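Local coordinates for CPXV018 protein (Cowpox virus, PDB 4PDC) that is an MHC class I-like viral protein that probably acts as a soluble decoy ligand for the natural killer cell receptor NKG2D, at residues Leu52-Tyr55 with Lys56-Ser60; Phe123-Lys126 with Lys127-Gly131; Ser140-Arg143 with Lys144-Asp147. The protein carries 2 engineered substitutions. One frame throughout, in Å; residues are numbered along the deposited sequence.

In the fold
The three contacts mark out the helical side of an MHC class I-like platform, in which helices lie across an antiparallel sheet. Interaction 1 joins successive turns of helix 51-64; interaction 2 is the break between helices 113-126 and 131-146; interaction 3 is the C-terminal end of the latter helix. The centres of interactions 1 and 2 are about 12 Å apart, and the two touch where Phe54 CE2 meets Phe129 CD1 at 3.7 Å. Interaction 3 lies about 19 Å, centre to centre, from interaction 1, which it reaches through Leu141, and about 23 Å from interaction 2. All three have residues near another protein chain, probably NKG2D; interaction 2 meets two such chains.

Interaction 1. Residues Leu52-Tyr55 with Lys56-Ser60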
loop_
_atom_site.group_PDB
_atom_site.type_symbol
_atom_site.label_atom_id
_atom_site.label_comp_id
_atom_site.label_asym_id
_atom_site.label_seq_id
_atom_site.Cartn_x
_atom_site.Cartn_y
_atom_site.Cartn_z
ATOM N N LEU E 52 -8.994 7.174 -12.616
ATOM C CA LEU E 52 -8.266 8.291 -13.212
ATOM C C LEU E 52 -7.542 9.143 -12.157
ATOM O O LEU E 52 -6.346 9.403 -12.293
ATOM C CB LEU E 52 -9.207 9.175 -14.041
ATOM C CG LEU E 52 -9.786 8.564 -15.323
ATOM C CD1 LEU E 52 -10.710 9.565 -16.005
ATOM C CD2 LEU E 52 -8.697 8.107 -16.288
ATOM N N PRO E 53 -8.254 9.580 -11.102
ATOM C CA PRO E 53 -7.557 10.426 -10.119
ATOM C C PRO E 53 -6.485 9.664 -9.350
ATOM O O PRO E 53 -5.465 10.247 -8.994
ATOM C CB PRO E 53 -8.681 10.888 -9.182
ATOM C CG PRO E 53 -9.769 9.901 -9.366
ATOM C CD PRO E 53 -9.683 9.429 -10.783
ATOM N N PHE E 54 -6.718 8.377 -9.113
ATOM C CA PHE E 54 -5.746 7.527 -8.437
ATOM C C PHE E 54 -4.482 7.393 -9.286
ATOM O O PHE E 54 -3.373 7.609 -8.797
ATOM C CB PHE E 54 -6.355 6.149 -8.150
ATOM C CG PHE E 54 -5.417 5.194 -7.464
ATOM C CD1 PHE E 54 -5.222 5.256 -6.095
ATOM C CD2 PHE E 54 -4.748 4.222 -8.185
ATOM C CE1 PHE E 54 -4.368 4.372 -5.460
ATOM C CE2 PHE E 54 -3.889 3.336 -7.554
ATOM C CZ PHE E 54 -3.701 3.414 -6.190
ATOM N N TYR E 55 -4.656 7.054 -10.560
ATOM C CA TYR E 55 -3.523 6.879 -11.459
ATOM C C TYR E 55 -2.785 8.193 -11.693
ATOM O O TYR E 55 -1.562 8.199 -11.845
ATOM C CB TYR E 55 -3.975 6.297 -12.803
ATOM C CG TYR E 55 -4.469 4.860 -12.741
ATOM C CD1 TYR E 55 -3.964 3.960 -11.806
ATOM C CD2 TYR E 55 -5.441 4.406 -13.626
ATOM C CE1 TYR E 55 -4.423 2.647 -11.754
ATOM C CE2 TYR E 55 -5.901 3.100 -13.583
ATOM C CZ TYR E 55 -5.392 2.228 -12.644
ATOM O OH TYR E 55 -5.860 0.939 -12.605
ATOM N N LYS E 56 -3.514 9.303 -11.735
ATOM C CA LYS E 56 -2.869 10.598 -11.938
ATOM C C LYS E 56 -1.835 10.832 -10.842
ATOM O O LYS E 56 -0.736 11.312 -11.107
ATOM C CB LYS E 56 -3.893 11.734 -11.958
ATOM C CG LYS E 56 -3.285 13.096 -12.288
ATOM C CD LYS E 56 -4.350 14.178 -12.378
ATOM C CE LYS E 56 -3.754 15.519 -12.781
ATOM N NZ LYS E 56 -4.805 16.567 -12.948
ATOM N N ASN E 57 -2.183 10.463 -9.614
ATOM C CA ASN E 57 -1.268 10.611 -8.493
ATOM C C ASN E 57 -0.117 9.611 -8.547
ATOM O O ASN E 57 1.041 9.987 -8.376
ATOM C CB ASN E 57 -2.022 10.456 -7.170
ATOM C CG ASN E 57 -2.883 11.661 -6.846
ATOM O OD1 ASN E 57 -2.518 12.798 -7.149
ATOM N ND2 ASN E 57 -4.034 11.420 -6.225
ATOM N N VAL E 58 -0.436 8.342 -8.774
ATOM C CA VAL E 58 0.589 7.310 -8.855
ATOM C C VAL E 58 1.562 7.589 -9.997
ATOM O O VAL E 58 2.765 7.396 -9.850
ATOM C CB VAL E 58 -0.033 5.912 -9.047
ATOM C CG1 VAL E 58 1.046 4.867 -9.315
ATOM C CG2 VAL E 58 -0.844 5.529 -7.822
ATOM N N PHE E 59 1.040 8.029 -11.136
ATOM C CA PHE E 59 1.885 8.268 -12.300
ATOM C C PHE E 59 2.788 9.483 -12.080
ATOM O O PHE E 59 3.988 9.423 -12.348
ATOM C CB PHE E 59 1.034 8.452 -13.563
ATOM C CG PHE E 59 0.273 7.214 -13.978
ATOM C CD1 PHE E 59 0.460 6.002 -13.322
ATOM C CD2 PHE E 59 -0.634 7.264 -15.026
ATOM C CE1 PHE E 59 -0.244 4.868 -13.702
ATOM C CE2 PHE E 59 -1.343 6.129 -15.411
ATOM C CZ PHE E 59 -1.146 4.934 -14.748
ATOM N N SER E 60 2.223 10.580 -11.588
ATOM C CA SER E 60 3.012 11.787 -11.339
ATOM C C SER E 60 4.140 11.502 -10.350
ATOM O O SER E 60 5.289 11.895 -10.571
ATOM C CB SER E 60 2.125 12.917 -10.811
ATOM O OG SER E 60 1.143 13.278 -11.763
#
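Tyr55 and Phe59 stand side by side, one turn apart, on helix 51-64, a helix that lies across the antiparallel sheet of an MHC class I-like platform. Their first torsions are nearly identical (-68° and -66°), and the rings leave the helix in the same direction with planes only 2° apart. The helical rise slides them past one another, however, so that the centroids are 5.4 Å apart and the rings barely overlap. Tyr55 CB rather than its ring lies over one face of Phe59, in a CH-pi contact 3.9 Å from the ring centroid. Both rings reach down to the sheet, where they meet Phe6 and Phe8 edge-to-face, respectively, and the Tyr55 hydroxyl is hydrogen-bonded to His137 ND1.

A second CH-pi pair lies on another flank of the helix. Val58 CG2 sits over one face of the Phe54 ring, nearest to CE2 at 3.8 Å and displaced toward the rim.

Backbone hydrogen bonds set the spacing of these side chains. Val58 N gives a nearly straight bond to Phe54 O, and Lys56 N binds Leu52 O at 2.9 Å. The shortest of the series joins Phe59 N to Tyr55 O at 2.7 Å. That same carbonyl oxygen is packed tightly against the face of its partner's ring, with Tyr55 O just 3.0 Å from Phe59 CG.

Interaction 2. Residues Phe123-Lys126 with Lys127-Gly131; sequences FRLK and KWFDG
This is a local contact at the turn between helices 113-126 and 131-146, in which Leu125 and Lys126 pack against Phe129 as the chain leaves one helix for the next. Leu125 and Phe129 lie alongside each other and point the same way, into the protein. With CG anti to the backbone N (chi1 169°), Leu125 brings its CD1 methyl to the edge of the Phe129 ring, close to the ring plane and 3.8 Å from CD2. Tyr80 and Tyr82 of strand 75-87 pack against Leu125, while Phe6 and His137 meet the aromatic ring.

Lys126 receives the returning backbone. Its CA-H points at Phe129 O, with CA and O 3.3 Å apart and an angle of 159° at the hydrogen, and its CG lies beside the same oxygen at 3.5 Å. No conventional hydrogen-bond partner serves this buried carbonyl, so the CA-H of Lys126 is the closest thing to a donor it has within the contact.

Such an interruption in the second helical element is a feature of MHC class I-like platforms. Here, two waters span it. One donates to Leu125 O at 2.7 Å and accepts from Trp128 N at 2.9 Å, joining two backbone groups where no clear direct hydrogen bond links the segments. The other lies further along the turn, accepting from Gly131 N and, at 3.2 Å, from Lys126 NZ. The extended lysine chain carries that ammonium past Asp130, and a salt bridge to Glu122 holds it from the preceding turn. The next helix is started by Asp130 as its N-cap, whose OD1 accepts from the backbone N of Asp133.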
loop_
_atom_site.group_PDB
_atom_site.type_symbol
_atom_site.label_atom_id
_atom_site.label_comp_id
_atom_site.label_asym_id
_atom_site.label_seq_id
_atom_site.Cartn_x
_atom_site.Cartn_y
_atom_site.Cartn_z
ATOM N N PHE E 123 9.615 -0.264 -7.348
ATOM C CA PHE E 123 9.486 0.431 -6.074
ATOM C C PHE E 123 8.603 1.675 -6.200
ATOM O O PHE E 123 7.658 1.854 -5.432
ATOM C CB PHE E 123 10.887 0.798 -5.568
ATOM C CG PHE E 123 10.905 1.677 -4.349
ATOM C CD1 PHE E 123 10.928 1.122 -3.080
ATOM C CD2 PHE E 123 10.949 3.056 -4.474
ATOM C CE1 PHE E 123 10.967 1.927 -1.959
ATOM C CE2 PHE E 123 10.984 3.866 -3.356
ATOM C CZ PHE E 123 10.997 3.301 -2.096
ATOM N N ARG E 124 8.898 2.517 -7.185
ATOM C CA ARG E 124 8.198 3.786 -7.338
ATOM C C ARG E 124 6.748 3.584 -7.789
ATOM O O ARG E 124 5.888 4.420 -7.519
ATOM C CB ARG E 124 8.961 4.685 -8.320
ATOM C CG ARG E 124 10.155 5.398 -7.687
ATOM C CD ARG E 124 11.260 5.682 -8.692
ATOM N NE ARG E 124 10.698 6.122 -9.957
ATOM C CZ ARG E 124 10.981 5.603 -11.146
ATOM N NH1 ARG E 124 11.867 4.624 -11.292
ATOM N NH2 ARG E 124 10.383 6.101 -12.211
ATOM N N LEU E 125 6.471 2.466 -8.453
ATOM C CA LEU E 125 5.107 2.134 -8.855
ATOM C C LEU E 125 4.294 1.556 -7.698
ATOM O O LEU E 125 3.121 1.896 -7.521
ATOM C CB LEU E 125 5.113 1.137 -10.018
ATOM C CG LEU E 125 3.754 0.516 -10.368
ATOM C CD1 LEU E 125 2.741 1.584 -10.739
ATOM C CD2 LEU E 125 3.897 -0.498 -11.491
ATOM N N LYS E 126 4.915 0.684 -6.912
ATOM C CA LYS E 126 4.165 -0.127 -5.955
ATOM C C LYS E 126 3.990 0.520 -4.586
ATOM O O LYS E 126 3.504 -0.118 -3.653
ATOM C CB LYS E 126 4.838 -1.489 -5.798
ATOM C CG LYS E 126 4.676 -2.368 -7.031
ATOM C CD LYS E 126 5.149 -3.786 -6.781
ATOM C CE LYS E 126 4.766 -4.708 -7.930
ATOM N NZ LYS E 126 5.097 -6.120 -7.617
ATOM N N LYS E 127 4.368 1.787 -4.465
ATOM C CA LYS E 127 4.225 2.488 -3.198
ATOM C C LYS E 127 2.781 2.405 -2.702
ATOM O O LYS E 127 2.538 2.041 -1.552
ATOM C CB LYS E 127 4.656 3.944 -3.347
ATOM C CG LYS E 127 4.766 4.702 -2.035
ATOM C CD LYS E 127 5.446 6.043 -2.252
ATOM C CE LYS E 127 5.573 6.834 -0.964
ATOM N NZ LYS E 127 6.380 8.073 -1.174
ATOM N N TRP E 128 1.829 2.710 -3.584
ATOM C CA TRP E 128 0.405 2.660 -3.245
ATOM C C TRP E 128 -0.368 1.672 -4.121
ATOM O O TRP E 128 -1.586 1.548 -3.994
ATOM C CB TRP E 128 -0.213 4.054 -3.375
ATOM C CG TRP E 128 0.293 5.022 -2.352
ATOM C CD1 TRP E 128 1.205 6.016 -2.543
ATOM C CD2 TRP E 128 -0.079 5.077 -0.972
ATOM N NE1 TRP E 128 1.421 6.692 -1.367
ATOM C CE2 TRP E 128 0.642 6.136 -0.387
ATOM C CE3 TRP E 128 -0.959 4.338 -0.174
ATOM C CZ2 TRP E 128 0.516 6.471 0.958
ATOM C CZ3 TRP E 128 -1.085 4.675 1.159
ATOM C CH2 TRP E 128 -0.350 5.731 1.713
ATOM N N PHE E 129 0.346 0.965 -4.994
ATOM C CA PHE E 129 -0.278 0.139 -6.028
ATOM C C PHE E 129 0.492 -1.165 -6.245
ATOM O O PHE E 129 1.339 -1.250 -7.133
ATOM C CB PHE E 129 -0.362 0.938 -7.336
ATOM C CG PHE E 129 -1.120 0.247 -8.434
ATOM C CD1 PHE E 129 -2.471 -0.026 -8.300
ATOM C CD2 PHE E 129 -0.487 -0.099 -9.617
ATOM C CE1 PHE E 129 -3.173 -0.652 -9.316
ATOM C CE2 PHE E 129 -1.182 -0.726 -10.636
ATOM C CZ PHE E 129 -2.528 -1.001 -10.485
ATOM N N ASP E 130 0.196 -2.181 -5.437
ATOM C CA ASP E 130 0.899 -3.458 -5.537
ATOM C C ASP E 130 0.198 -4.400 -6.515
ATOM O O ASP E 130 -0.786 -4.028 -7.156
ATOM C CB ASP E 130 1.037 -4.116 -4.154
ATOM C CG ASP E 130 -0.307 -4.417 -3.488
ATOM O OD1 ASP E 130 -1.303 -4.698 -4.190
ATOM O OD2 ASP E 130 -0.354 -4.397 -2.237
ATOM N N GLY E 131 0.711 -5.620 -6.628
ATOM C CA GLY E 131 0.179 -6.581 -7.577
ATOM C C GLY E 131 -1.279 -6.923 -7.327
ATOM O O GLY E 131 -2.075 -7.021 -8.265
HETATM O O HOH W 1 2.263 3.996 -6.102
HETATM O O HOH W 2 3.214 -6.688 -5.137
#

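Interaction 3. Residues Ser140-Arg143 with Lys144-Asp147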
loop_
_atom_site.group_PDB
_atom_site.type_symbol
_atom_site.label_atom_id
_atom_site.label_comp_id
_atom_site.label_asym_id
_atom_site.label_seq_id
_atom_site.Cartn_x
_atom_site.Cartn_y
_atom_site.Cartn_z
ATOM N N SER E 140 -12.221 -4.881 -11.756
ATOM C CA SER E 140 -13.184 -3.787 -11.705
ATOM C C SER E 140 -13.315 -3.113 -13.072
ATOM O O SER E 140 -14.403 -2.681 -13.460
ATOM C CB SER E 140 -12.776 -2.762 -10.646
ATOM O OG SER E 140 -12.610 -3.378 -9.379
ATOM N N LEU E 141 -12.209 -3.025 -13.806
ATOM C CA LEU E 141 -12.223 -2.375 -15.117
ATOM C C LEU E 141 -12.868 -3.272 -16.168
ATOM O O LEU E 141 -13.540 -2.787 -17.078
ATOM C CB LEU E 141 -10.806 -1.992 -15.543
ATOM C CG LEU E 141 -10.167 -0.840 -14.763
ATOM C CD1 LEU E 141 -8.680 -0.761 -15.064
ATOM C CD2 LEU E 141 -10.850 0.490 -15.067
ATOM N N VAL E 142 -12.668 -4.579 -16.044
ATOM C CA VAL E 142 -13.342 -5.525 -16.922
ATOM C C VAL E 142 -14.851 -5.373 -16.739
ATOM O O VAL E 142 -15.611 -5.454 -17.700
ATOM C CB VAL E 142 -12.903 -6.979 -16.641
ATOM C CG1 VAL E 142 -13.825 -7.975 -17.337
ATOM C CG2 VAL E 142 -11.467 -7.197 -17.102
ATOM N N ARG E 143 -15.272 -5.136 -15.501
ATOM C CA ARG E 143 -16.686 -4.955 -15.192
ATOM C C ARG E 143 -17.268 -3.742 -15.917
ATOM O O ARG E 143 -18.317 -3.843 -16.553
ATOM C CB ARG E 143 -16.883 -4.815 -13.681
ATOM C CG ARG E 143 -18.304 -4.492 -13.246
ATOM C CD ARG E 143 -19.284 -5.581 -13.645
ATOM N NE ARG E 143 -20.638 -5.278 -13.185
ATOM C CZ ARG E 143 -21.095 -5.540 -11.964
ATOM N NH1 ARG E 143 -20.312 -6.118 -11.062
ATOM N NH2 ARG E 143 -22.340 -5.223 -11.643
ATOM N N LYS E 144 -16.591 -2.601 -15.820
ATOM C CA LYS E 144 -17.024 -1.395 -16.519
ATOM C C LYS E 144 -17.110 -1.648 -18.015
ATOM O O LYS E 144 -18.092 -1.295 -18.664
ATOM C CB LYS E 144 -16.066 -0.230 -16.264
ATOM C CG LYS E 144 -15.955 0.203 -14.821
ATOM C CD LYS E 144 -15.187 1.514 -14.698
ATOM C CE LYS E 144 -16.041 2.704 -15.107
ATOM N NZ LYS E 144 -15.301 3.992 -15.006
ATOM N N MET E 145 -16.063 -2.263 -18.550
ATOM C CA MET E 145 -15.947 -2.493 -19.982
ATOM C C MET E 145 -17.067 -3.392 -20.497
ATOM O O MET E 145 -17.604 -3.169 -21.584
ATOM C CB MET E 145 -14.579 -3.103 -20.298
ATOM C CG MET E 145 -14.359 -3.446 -21.764
ATOM S SD MET E 145 -14.795 -5.153 -22.143
ATOM C CE MET E 145 -13.517 -6.048 -21.262
ATOM N N GLU E 146 -17.424 -4.404 -19.714
ATOM C CA GLU E 146 -18.465 -5.338 -20.122
ATOM C C GLU E 146 -19.859 -4.730 -19.970
ATOM O O GLU E 146 -20.789 -5.127 -20.667
ATOM C CB GLU E 146 -18.356 -6.636 -19.320
ATOM C CG GLU E 146 -17.155 -7.490 -19.722
ATOM C CD GLU E 146 -17.074 -8.798 -18.956
ATOM O OE1 GLU E 146 -17.806 -8.952 -17.955
ATOM O OE2 GLU E 146 -16.278 -9.675 -19.359
ATOM N N ASP E 147 -19.997 -3.760 -19.072
ATOM C CA ASP E 147 -21.274 -3.079 -18.873
ATOM C C ASP E 147 -21.377 -1.797 -19.703
ATOM O O ASP E 147 -22.291 -0.996 -19.502
ATOM C CB ASP E 147 -21.479 -2.746 -17.392
ATOM C CG ASP E 147 -21.586 -3.982 -16.525
ATOM O OD1 ASP E 147 -21.703 -5.096 -17.082
ATOM O OD2 ASP E 147 -21.565 -3.839 -15.284
#
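Arg143 reaches along the end of helix 131-146 to Asp147, one turn later, and makes a salt bridge with it. At its root, CB touches only the adjoining backbone, near Lys144 N. CG leaves anti to the backbone N and has Asp147 OD2 at 3.9 Å. The chain then bends (chi2 61°), turning CD toward the carboxylate, so that CD comes within 3.3 Å of Asp147 OD2. Next, NE supplies the decisive bond: it donates to Asp147 OD2 at 2.7 Å, with an N-H...O angle of 151°. The oxygen lies close to the guanidinium plane, at its edge, while NE approaches from the syn side of the carboxylate, somewhat out of that group's plane. The two flat groups stand 77° apart, and the grip rests on NE and a single oxygen rather than on a paired, two-pronged bridge. Beyond it, CZ and NH2 are only near Asp147 OD2; NH1 makes a weak hydrogen bond to the backbone of another protein chain, and NH2 a long, weak ion pair with an acidic side chain there.

Asp147 is also held by its own backbone, its N donating to Arg143 O at 3.0 Å. With CG beside its backbone N, the carboxylate lies near that same carbonyl oxygen, at the C-terminal end of the helix, and the arginine's charge probably eases what would otherwise be an unfavourable position for an acid.

On another flank, Val142 and Glu146 run side by side, with Val142 CG1 3.6 Å from Glu146 OE2. Glu146 N binds Val142 O at 2.9 Å, one of four successive backbone bonds here.

Together these features are those of an i to i+4 arginine-aspartate salt bridge at a helix C-terminus, here closing the last helix of the MHC class I-like platform.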